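Long-range contacts in p800 reaction center core protein (PDB 5V8K), which forms the core of a homodimeric photosynthetic reaction center in the membrane of Heliobacterium modesticaldum, carrying bacteriochlorophyll g pigments and binding a [4Fe-4S] cluster: residues Ala128-Gly132 / His169-Gly173; Ser375-Ala381 / Tyr458-Met464. All coordinates share one frame; numbering follows the deposited sequence.

Contact 1: residues Ala128-Gly132 / His169-Gly173; sequences ATLWG and HVAFG. With GBF (Bacteriochlorophyll g), chain Q.
H169 lies against A128 and G132 with its CB, 3.4 Å from A128 O and in van der Waals contact with G132 CA. This is the tight part of the contact: A128 and G132 let H169 CB come close, and the axes of the short segments approach to 7.2 Å. A second close spot lies at G173, whose CA is 3.3 Å from T129 OG1; that hydroxyl is engaged with A125 O of its own helix. Side chains on the two glycines would collide, a CB on G132 with V170 CG2 and one on G173 with T129 OG1. No hydrogen bond crosses directly; packing and the shared pigment join the helices. They run nearly antiparallel, at 157°, as parts of helices 113-137 and 162-186, both predicted to span the membrane, and together form a bacteriochlorophyll g site with an axial histidine. H169 CG stands beside the backbone N, anti to the carbonyl carbon (chi1 -71°), sending NE2 to the magnesium at 2.5 Å, while ND1 is bonded to M165 O, which limits rotation of the ring. The indole of W131 meets the imidazole face of H169 edge-on, W131 CD1 to H169 CD2 3.7 Å, the planes 68° apart. One indole face rests on the macrocycle, with pigment CAD 3.3 Å above its plane, and W131 NE1 makes a weak bond to ester oxygen O1D. Packing is looser at partly exposed V170: its CG2 stays 4.1 Å from G132 CA, and the side chain also touches L152 and F154 in a loop.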
loop_
_atom_site.group_PDB
_atom_site.type_symbol
_atom_site.label_atom_id
_atom_site.label_comp_id
_atom_site.label_asym_id
_atom_site.label_seq_id
_atom_site.Cartn_x
_atom_site.Cartn_y
_atom_site.Cartn_z
ATOM N N ALA A 128 -31.636 16.351 -30.428
ATOM C CA ALA A 128 -32.734 15.825 -29.623
ATOM C C ALA A 128 -33.963 15.551 -30.481
ATOM O O ALA A 128 -34.624 14.519 -30.314
ATOM C CB ALA A 128 -33.080 16.785 -28.495
ATOM N N THR A 129 -34.282 16.469 -31.405
ATOM C CA THR A 129 -35.469 16.322 -32.251
ATOM C C THR A 129 -35.318 15.145 -33.203
ATOM O O THR A 129 -36.215 14.305 -33.314
ATOM C CB THR A 129 -35.716 17.620 -33.031
ATOM O OG1 THR A 129 -35.876 18.704 -32.106
ATOM C CG2 THR A 129 -36.964 17.516 -33.913
ATOM N N LEU A 130 -34.177 15.057 -33.884
ATOM C CA LEU A 130 -33.977 13.977 -34.841
ATOM C C LEU A 130 -33.996 12.617 -34.153
ATOM O O LEU A 130 -34.487 11.631 -34.721
ATOM C CB LEU A 130 -32.665 14.180 -35.603
ATOM C CG LEU A 130 -32.541 15.370 -36.556
ATOM C CD1 LEU A 130 -31.221 15.270 -37.295
ATOM C CD2 LEU A 130 -33.736 15.404 -37.538
ATOM N N TRP A 131 -33.482 12.533 -32.928
ATOM C CA TRP A 131 -33.489 11.228 -32.273
ATOM C C TRP A 131 -34.898 10.837 -31.844
ATOM O O TRP A 131 -35.281 9.670 -31.968
ATOM C CB TRP A 131 -32.554 11.193 -31.077
ATOM C CG TRP A 131 -32.563 9.804 -30.466
ATOM C CD1 TRP A 131 -33.043 9.434 -29.246
ATOM C CD2 TRP A 131 -32.118 8.598 -31.107
ATOM N NE1 TRP A 131 -32.899 8.069 -29.083
ATOM C CE2 TRP A 131 -32.332 7.543 -30.213
ATOM C CE3 TRP A 131 -31.551 8.316 -32.355
ATOM C CZ2 TRP A 131 -32.000 6.218 -30.530
ATOM C CZ3 TRP A 131 -31.209 7.011 -32.655
ATOM C CH2 TRP A 131 -31.446 5.984 -31.762
ATOM N N GLY A 132 -35.665 11.792 -31.304
ATOM C CA GLY A 132 -37.082 11.554 -31.086
ATOM C C GLY A 132 -37.799 11.067 -32.342
ATOM O O GLY A 132 -38.654 10.180 -32.273
ATOM N N HIS A 169 -37.897 13.694 -26.067
ATOM C CA HIS A 169 -36.766 14.179 -26.855
ATOM C C HIS A 169 -37.164 15.359 -27.724
ATOM O O HIS A 169 -36.472 16.386 -27.747
ATOM C CB HIS A 169 -36.201 13.054 -27.703
ATOM C CG HIS A 169 -35.491 12.023 -26.897
ATOM N ND1 HIS A 169 -36.161 11.089 -26.137
ATOM C CD2 HIS A 169 -34.176 11.818 -26.673
ATOM C CE1 HIS A 169 -35.285 10.323 -25.519
ATOM N NE2 HIS A 169 -34.076 10.750 -25.821
ATOM N N VAL A 170 -38.285 15.235 -28.427
ATOM C CA VAL A 170 -38.777 16.321 -29.265
ATOM C C VAL A 170 -39.016 17.565 -28.426
ATOM O O VAL A 170 -38.745 18.692 -28.865
ATOM C CB VAL A 170 -40.054 15.872 -29.999
ATOM C CG1 VAL A 170 -40.589 16.980 -30.901
ATOM C CG2 VAL A 170 -39.786 14.623 -30.813
ATOM N N ALA A 171 -39.510 17.387 -27.194
ATOM C CA ALA A 171 -39.766 18.546 -26.347
ATOM C C ALA A 171 -38.457 19.222 -25.986
ATOM O O ALA A 171 -38.349 20.448 -26.040
ATOM C CB ALA A 171 -40.546 18.138 -25.099
ATOM N N PHE A 172 -37.432 18.436 -25.673
ATOM C CA PHE A 172 -36.123 19.020 -25.424
ATOM C C PHE A 172 -35.613 19.747 -26.655
ATOM O O PHE A 172 -34.955 20.780 -26.536
ATOM C CB PHE A 172 -35.121 17.942 -24.972
ATOM C CG PHE A 172 -34.980 17.839 -23.475
ATOM C CD1 PHE A 172 -34.161 18.723 -22.771
ATOM C CD2 PHE A 172 -35.666 16.859 -22.769
ATOM C CE1 PHE A 172 -34.040 18.640 -21.408
ATOM C CE2 PHE A 172 -35.546 16.761 -21.410
ATOM C CZ PHE A 172 -34.728 17.660 -20.714
ATOM N N GLY A 173 -35.926 19.247 -27.844
ATOM C CA GLY A 173 -35.573 19.977 -29.047
ATOM C C GLY A 173 -36.218 21.344 -29.080
ATOM O O GLY A 173 -35.550 22.356 -29.288
HETATM MG MG GBF Q . -31.952 10.417 -24.631
HETATM C CHA GBF Q . -30.855 7.431 -26.065
HETATM C CHB GBF Q . -33.531 8.695 -22.316
HETATM C CHC GBF Q . -32.268 13.455 -23.032
HETATM C CHD GBF Q . -30.181 12.087 -27.264
HETATM N NA GBF Q . -32.108 8.486 -24.246
HETATM C C1A GBF Q . -31.689 7.367 -24.831
HETATM C C2A GBF Q . -31.746 6.136 -23.986
HETATM C C3A GBF Q . -33.049 6.506 -23.274
HETATM C C4A GBF Q . -32.895 7.989 -23.277
HETATM C CMA GBF Q . -34.331 6.103 -23.987
HETATM C CAA GBF Q . -30.502 6.092 -23.094
HETATM C CBA GBF Q . -30.652 5.275 -21.834
HETATM C CGA GBF Q . -31.171 6.115 -20.690
HETATM O O1A GBF Q . -32.013 5.646 -19.939
HETATM O O2A GBF Q . -30.941 7.553 -20.662
HETATM N NB GBF Q . -32.723 10.959 -22.834
HETATM C C1B GBF Q . -33.471 10.162 -22.068
HETATM C C2B GBF Q . -34.089 10.942 -21.085
HETATM C C3B GBF Q . -33.703 12.262 -21.310
HETATM C C4B GBF Q . -32.871 12.230 -22.430
HETATM C CMB GBF Q . -34.991 10.402 -20.007
HETATM C CAB GBF Q . -34.060 13.486 -20.558
HETATM C CBB GBF Q . -34.906 13.625 -19.563
HETATM N NC GBF Q . -31.374 12.325 -25.082
HETATM C C1C GBF Q . -31.550 13.420 -24.331
HETATM C C2C GBF Q . -31.104 14.794 -24.706
HETATM C C3C GBF Q . -30.514 14.214 -25.912
HETATM C C4C GBF Q . -30.687 12.854 -26.114
HETATM C CMC GBF Q . -32.332 15.670 -24.990
HETATM C CAC GBF Q . -29.790 15.026 -26.910
HETATM C CBC GBF Q . -29.558 16.508 -26.732
HETATM N ND GBF Q . -30.830 10.026 -26.260
HETATM C C1D GBF Q . -30.208 10.631 -27.250
HETATM C C2D GBF Q . -29.431 9.812 -28.402
HETATM C C3D GBF Q . -29.804 8.615 -27.766
HETATM C C4D GBF Q . -30.570 8.701 -26.582
HETATM C CMD GBF Q . -28.655 10.186 -29.636
HETATM C CAD GBF Q . -29.631 7.161 -28.022
HETATM O OBD GBF Q . -29.023 6.444 -28.892
HETATM C CBD GBF Q . -30.205 6.396 -26.885
HETATM C CGD GBF Q . -31.160 5.318 -27.336
HETATM O O1D GBF Q . -32.366 5.461 -27.446
HETATM O O2D GBF Q . -30.645 4.031 -27.629
HETATM C CED GBF Q . -31.595 3.046 -28.080
HETATM C C1 GBF Q . -31.280 8.287 -19.473
HETATM C C2 GBF Q . -31.006 9.750 -19.699
HETATM C C3 GBF Q . -30.352 10.526 -18.835
HETATM C C4 GBF Q . -29.876 9.970 -17.530
HETATM C C5 GBF Q . -30.089 11.978 -19.178
HETATM C C6 GBF Q . -28.600 12.141 -19.439
HETATM C C7 GBF Q . -28.286 13.571 -19.814
HETATM C C8 GBF Q . -28.024 14.535 -18.905
HETATM C C9 GBF Q . -28.030 14.236 -17.433
HETATM C C10 GBF Q . -27.700 15.966 -19.297
HETATM C C11 GBF Q . -27.566 16.192 -20.805
HETATM C C12 GBF Q . -27.100 17.611 -21.051
HETATM C C13 GBF Q . -27.488 18.335 -22.104
HETATM C C14 GBF Q . -28.427 17.792 -23.140
HETATM C C15 GBF Q . -26.971 19.733 -22.270
#

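Contact 2: residues Ser375-Ala381 / Tyr458-Met464; sequences SISEFVA and YIDGCWM. With CA (calcium ion), chain B; GBF (Bacteriochlorophyll g), chain Y.
Y458 OH donates to E378 OE2 over 2.8 Å, reaching the oxygen's anti lone pair, away from OE1, with ring and carboxylate planes 89° apart. N489 ND2 is bonded to the same hydroxyl and, weakly, to OE2. The other carboxylate oxygen, E378 OE1, takes the S375 N-H at 2.9 Å along a nearly straight line. S375 and E378 thereby form a capping box at the start of helix 376-401, and S375 OG, at the N-cap, also accepts from S377 N at 3.1 Å. A phenylalanine in place of Y458 would probably leave E378 OE2 without its strong donor and N489 ND2 without the hydroxyl it bonds. On the other side of the contact, helix 449-459 ends in a Schellman motif with G461 at C-prime. The chain then passes back over the capped end, and M464 N is satisfied by S377 OG at 2.9 Å (N-H...O 155°); a chi1 of -176° sets that oxygen opposite the backbone N of S377, pointing to M464 N. Beside it, S377 CB lies over one indole face of W463 near the rim, I376 CG2 meets W463 CZ2 at 3.5 Å, and W463 NE1 is bonded to Y358 OH. A381 CB fills the angle between Y458 CD1 and M464 CB. D460, just past the helix end, binds calcium through OD2 at 2.4 Å; its OD1 accepts from a calcium-bound water and forms a salt bridge with K261.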
loop_
_atom_site.group_PDB
_atom_site.type_symbol
_atom_site.label_atom_id
_atom_site.label_comp_id
_atom_site.label_asym_id
_atom_site.label_seq_id
_atom_site.Cartn_x
_atom_site.Cartn_y
_atom_site.Cartn_z
ATOM N N SER A 375 -31.255 0.161 6.128
ATOM C CA SER A 375 -30.765 -0.510 7.321
ATOM C C SER A 375 -29.464 0.167 7.773
ATOM O O SER A 375 -29.042 1.185 7.214
ATOM C CB SER A 375 -30.536 -1.983 7.014
ATOM O OG SER A 375 -29.374 -2.094 6.194
ATOM N N ILE A 376 -28.791 -0.454 8.748
ATOM C CA ILE A 376 -27.491 0.038 9.189
ATOM C C ILE A 376 -26.521 0.086 8.025
ATOM O O ILE A 376 -25.595 0.910 8.020
ATOM C CB ILE A 376 -26.961 -0.813 10.372
ATOM C CG1 ILE A 376 -25.612 -0.303 10.886
ATOM C CG2 ILE A 376 -26.816 -2.257 10.009
ATOM C CD1 ILE A 376 -25.746 1.043 11.604
ATOM N N SER A 377 -26.719 -0.774 7.014
ATOM C CA SER A 377 -25.830 -0.789 5.842
ATOM C C SER A 377 -25.904 0.530 5.084
ATOM O O SER A 377 -24.878 1.132 4.779
ATOM C CB SER A 377 -26.167 -1.956 4.891
ATOM O OG SER A 377 -25.254 -2.025 3.793
ATOM N N GLU A 378 -27.112 0.988 4.769
ATOM C CA GLU A 378 -27.292 2.312 4.169
ATOM C C GLU A 378 -26.851 3.453 5.106
ATOM O O GLU A 378 -26.219 4.415 4.655
ATOM C CB GLU A 378 -28.754 2.523 3.774
ATOM C CG GLU A 378 -29.151 1.899 2.494
ATOM C CD GLU A 378 -29.411 0.394 2.577
ATOM O OE1 GLU A 378 -29.723 -0.117 3.701
ATOM O OE2 GLU A 378 -29.310 -0.260 1.501
ATOM N N PHE A 379 -27.203 3.402 6.392
ATOM C CA PHE A 379 -26.797 4.482 7.296
ATOM C C PHE A 379 -25.279 4.657 7.297
ATOM O O PHE A 379 -24.774 5.763 7.055
ATOM C CB PHE A 379 -27.327 4.236 8.718
ATOM C CG PHE A 379 -26.938 5.337 9.711
ATOM C CD1 PHE A 379 -27.748 6.447 9.887
ATOM C CD2 PHE A 379 -25.761 5.262 10.437
ATOM C CE1 PHE A 379 -27.408 7.466 10.788
ATOM C CE2 PHE A 379 -25.405 6.273 11.349
ATOM C CZ PHE A 379 -26.229 7.381 11.513
ATOM N N VAL A 380 -24.532 3.565 7.511
ATOM C CA VAL A 380 -23.073 3.655 7.527
ATOM C C VAL A 380 -22.538 4.065 6.148
ATOM O O VAL A 380 -21.671 4.941 6.035
ATOM C CB VAL A 380 -22.459 2.330 8.004
ATOM C CG1 VAL A 380 -20.907 2.301 7.821
ATOM C CG2 VAL A 380 -22.836 2.074 9.424
ATOM N N ALA A 381 -23.035 3.431 5.076
ATOM C CA ALA A 381 -22.455 3.684 3.761
ATOM C C ALA A 381 -22.669 5.131 3.335
ATOM O O ALA A 381 -21.765 5.779 2.797
ATOM C CB ALA A 381 -23.065 2.736 2.726
ATOM N N TYR A 458 -20.829 -0.446 -1.709
ATOM C CA TYR A 458 -22.273 -0.412 -1.499
ATOM C C TYR A 458 -23.023 -0.898 -2.739
ATOM O O TYR A 458 -23.927 -1.746 -2.651
ATOM C CB TYR A 458 -22.717 0.994 -1.118
ATOM C CG TYR A 458 -24.203 1.107 -1.005
ATOM C CD1 TYR A 458 -24.857 0.697 0.140
ATOM C CD2 TYR A 458 -24.959 1.629 -2.026
ATOM C CE1 TYR A 458 -26.235 0.764 0.250
ATOM C CE2 TYR A 458 -26.338 1.723 -1.919
ATOM C CZ TYR A 458 -26.974 1.261 -0.785
ATOM O OH TYR A 458 -28.363 1.335 -0.652
ATOM N N ILE A 459 -22.674 -0.347 -3.901
ATOM C CA ILE A 459 -23.418 -0.621 -5.126
ATOM C C ILE A 459 -23.322 -2.100 -5.493
ATOM O O ILE A 459 -24.272 -2.685 -6.004
ATOM C CB ILE A 459 -22.903 0.311 -6.243
ATOM C CG1 ILE A 459 -23.503 1.707 -6.058
ATOM C CG2 ILE A 459 -23.201 -0.248 -7.651
ATOM C CD1 ILE A 459 -22.802 2.774 -6.891
ATOM N N ASP A 460 -22.192 -2.724 -5.228
ATOM C CA ASP A 460 -22.036 -4.131 -5.519
ATOM C C ASP A 460 -22.613 -5.038 -4.434
ATOM O O ASP A 460 -22.309 -6.228 -4.453
ATOM C CB ASP A 460 -20.571 -4.499 -5.717
ATOM C CG ASP A 460 -20.372 -5.495 -6.880
ATOM O OD1 ASP A 460 -21.203 -5.538 -7.798
ATOM O OD2 ASP A 460 -19.387 -6.249 -6.841
ATOM N N GLY A 461 -23.408 -4.531 -3.496
ATOM C CA GLY A 461 -24.099 -5.410 -2.563
ATOM C C GLY A 461 -23.314 -5.869 -1.341
ATOM O O GLY A 461 -23.738 -6.827 -0.690
ATOM N N CYS A 462 -22.178 -5.249 -1.021
ATOM C CA CYS A 462 -21.550 -5.460 0.285
ATOM C C CYS A 462 -22.477 -5.072 1.434
ATOM O O CYS A 462 -23.237 -4.101 1.354
ATOM C CB CYS A 462 -20.272 -4.651 0.445
ATOM S SG CYS A 462 -18.936 -5.251 -0.488
ATOM N N TRP A 463 -22.381 -5.832 2.521
ATOM C CA TRP A 463 -22.917 -5.394 3.803
ATOM C C TRP A 463 -22.050 -4.253 4.334
ATOM O O TRP A 463 -20.839 -4.415 4.535
ATOM C CB TRP A 463 -22.952 -6.564 4.786
ATOM C CG TRP A 463 -23.476 -6.225 6.162
ATOM C CD1 TRP A 463 -22.758 -6.147 7.327
ATOM C CD2 TRP A 463 -24.821 -5.921 6.504
ATOM N NE1 TRP A 463 -23.588 -5.849 8.372
ATOM C CE2 TRP A 463 -24.862 -5.701 7.896
ATOM C CE3 TRP A 463 -26.007 -5.835 5.772
ATOM C CZ2 TRP A 463 -26.017 -5.382 8.554
ATOM C CZ3 TRP A 463 -27.148 -5.536 6.423
ATOM C CH2 TRP A 463 -27.157 -5.307 7.810
ATOM N N MET A 464 -22.635 -3.075 4.498
ATOM C CA MET A 464 -21.851 -1.924 4.899
ATOM C C MET A 464 -22.037 -1.592 6.385
ATOM O O MET A 464 -21.565 -0.551 6.853
ATOM C CB MET A 464 -22.189 -0.753 3.975
ATOM C CG MET A 464 -21.833 -1.019 2.472
ATOM S SD MET A 464 -20.064 -1.311 2.175
ATOM C CE MET A 464 -19.452 0.352 2.293
HETATM CA CA CA B . -18.735 -7.904 -8.488
HETATM MG MG GBF Y . -30.244 8.032 -2.215
HETATM C CHA GBF Y . -32.734 6.255 -3.887
HETATM C CHB GBF Y . -28.730 5.127 -1.591
HETATM C CHC GBF Y . -27.572 9.970 -1.238
HETATM C CHD GBF Y . -31.661 10.966 -3.769
HETATM N NA GBF Y . -30.655 6.123 -2.620
HETATM C C1A GBF Y . -31.740 5.490 -3.078
HETATM C C2A GBF Y . -31.627 4.002 -3.306
HETATM C C3A GBF Y . -30.584 3.722 -2.247
HETATM C C4A GBF Y . -29.950 5.066 -2.163
HETATM C CMA GBF Y . -31.253 3.355 -0.907
HETATM C CAA GBF Y . -31.236 3.444 -4.682
HETATM C CBA GBF Y . -30.137 4.257 -5.346
HETATM C CGA GBF Y . -28.749 3.917 -4.846
HETATM O O1A GBF Y . -28.425 2.811 -4.461
HETATM O O2A GBF Y . -27.717 4.915 -4.975
HETATM N NB GBF Y . -28.391 7.585 -1.538
HETATM C C1B GBF Y . -27.953 6.348 -1.270
HETATM C C2B GBF Y . -26.674 6.462 -0.729
HETATM C C3B GBF Y . -26.363 7.804 -0.637
HETATM C C4B GBF Y . -27.479 8.497 -1.117
HETATM C CMB GBF Y . -25.755 5.339 -0.317
HETATM C CAB GBF Y . -25.050 8.213 -0.105
HETATM C CBB GBF Y . -24.479 9.375 -0.069
HETATM N NC GBF Y . -29.759 9.994 -2.463
HETATM C C1C GBF Y . -28.683 10.613 -1.970
HETATM C C2C GBF Y . -28.401 12.067 -2.077
HETATM C C3C GBF Y . -29.651 12.203 -2.846
HETATM C C4C GBF Y . -30.394 11.043 -3.032
HETATM C CMC GBF Y . -28.433 12.658 -0.657
HETATM C CAC GBF Y . -30.141 13.490 -3.397
HETATM C CBC GBF Y . -29.381 14.771 -3.227
HETATM N ND GBF Y . -31.729 8.604 -3.458
HETATM C C1D GBF Y . -32.280 9.663 -4.022
HETATM C C2D GBF Y . -33.593 9.576 -4.957
HETATM C C3D GBF Y . -33.591 8.211 -4.762
HETATM C C4D GBF Y . -32.581 7.637 -3.955
HETATM C CMD GBF Y . -34.483 10.496 -5.732
HETATM C CAD GBF Y . -34.569 7.149 -5.050
HETATM O OBD GBF Y . -35.453 7.003 -5.955
HETATM C CBD GBF Y . -33.989 5.863 -4.556
HETATM C CGD GBF Y . -34.939 5.238 -3.588
HETATM O O1D GBF Y . -34.933 5.518 -2.381
HETATM O O2D GBF Y . -35.912 4.333 -4.117
HETATM C CED GBF Y . -36.842 3.795 -3.185
HETATM C C1 GBF Y . -26.394 4.640 -4.521
HETATM C C2 GBF Y . -25.485 5.668 -5.117
HETATM C C3 GBF Y . -24.196 5.721 -4.783
HETATM C C4 GBF Y . -23.652 4.777 -3.765
HETATM C C5 GBF Y . -23.300 6.754 -5.422
HETATM C C6 GBF Y . -22.979 7.852 -4.387
HETATM C C7 GBF Y . -21.990 8.864 -4.948
HETATM C C8 GBF Y . -22.093 10.192 -4.712
HETATM C C9 GBF Y . -23.189 10.766 -3.845
HETATM C C10 GBF Y . -21.081 11.182 -5.239
HETATM C C11 GBF Y . -20.681 11.012 -6.661
HETATM C C12 GBF Y . -19.950 12.231 -7.188
HETATM C C13 GBF Y . -19.678 12.369 -8.499
HETATM C C14 GBF Y . -18.959 13.594 -8.966
HETATM C C15 GBF Y . -20.074 11.312 -9.512
HETATM O O HOH W 1 -20.362 -6.648 -9.942
HETATM O O HOH W 2 -20.680 -8.952 -7.679
#

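Contacts 1 and 2 follow one another in series along the chain, with centres 38 Å apart and nearest atoms about 23 Å apart, so they do not touch. Both are buried, centred about 27 Å and 21 Å from the centre of the chain, yet they meet cofactors differently. Contact 1 supplies the magnesium ligand of its bacteriochlorophyll g, whereas contact 2 touches the ester and tail of another through Y458 and I459, meets a bacteriochlorophyll g' through V380 and M464, and leads into the calcium site that Q509 and L597 help complete. Helix against helix in 128-132/169-173 thus contrasts with a helix start against a helix end and the turn that follows it in 375-381/458-464.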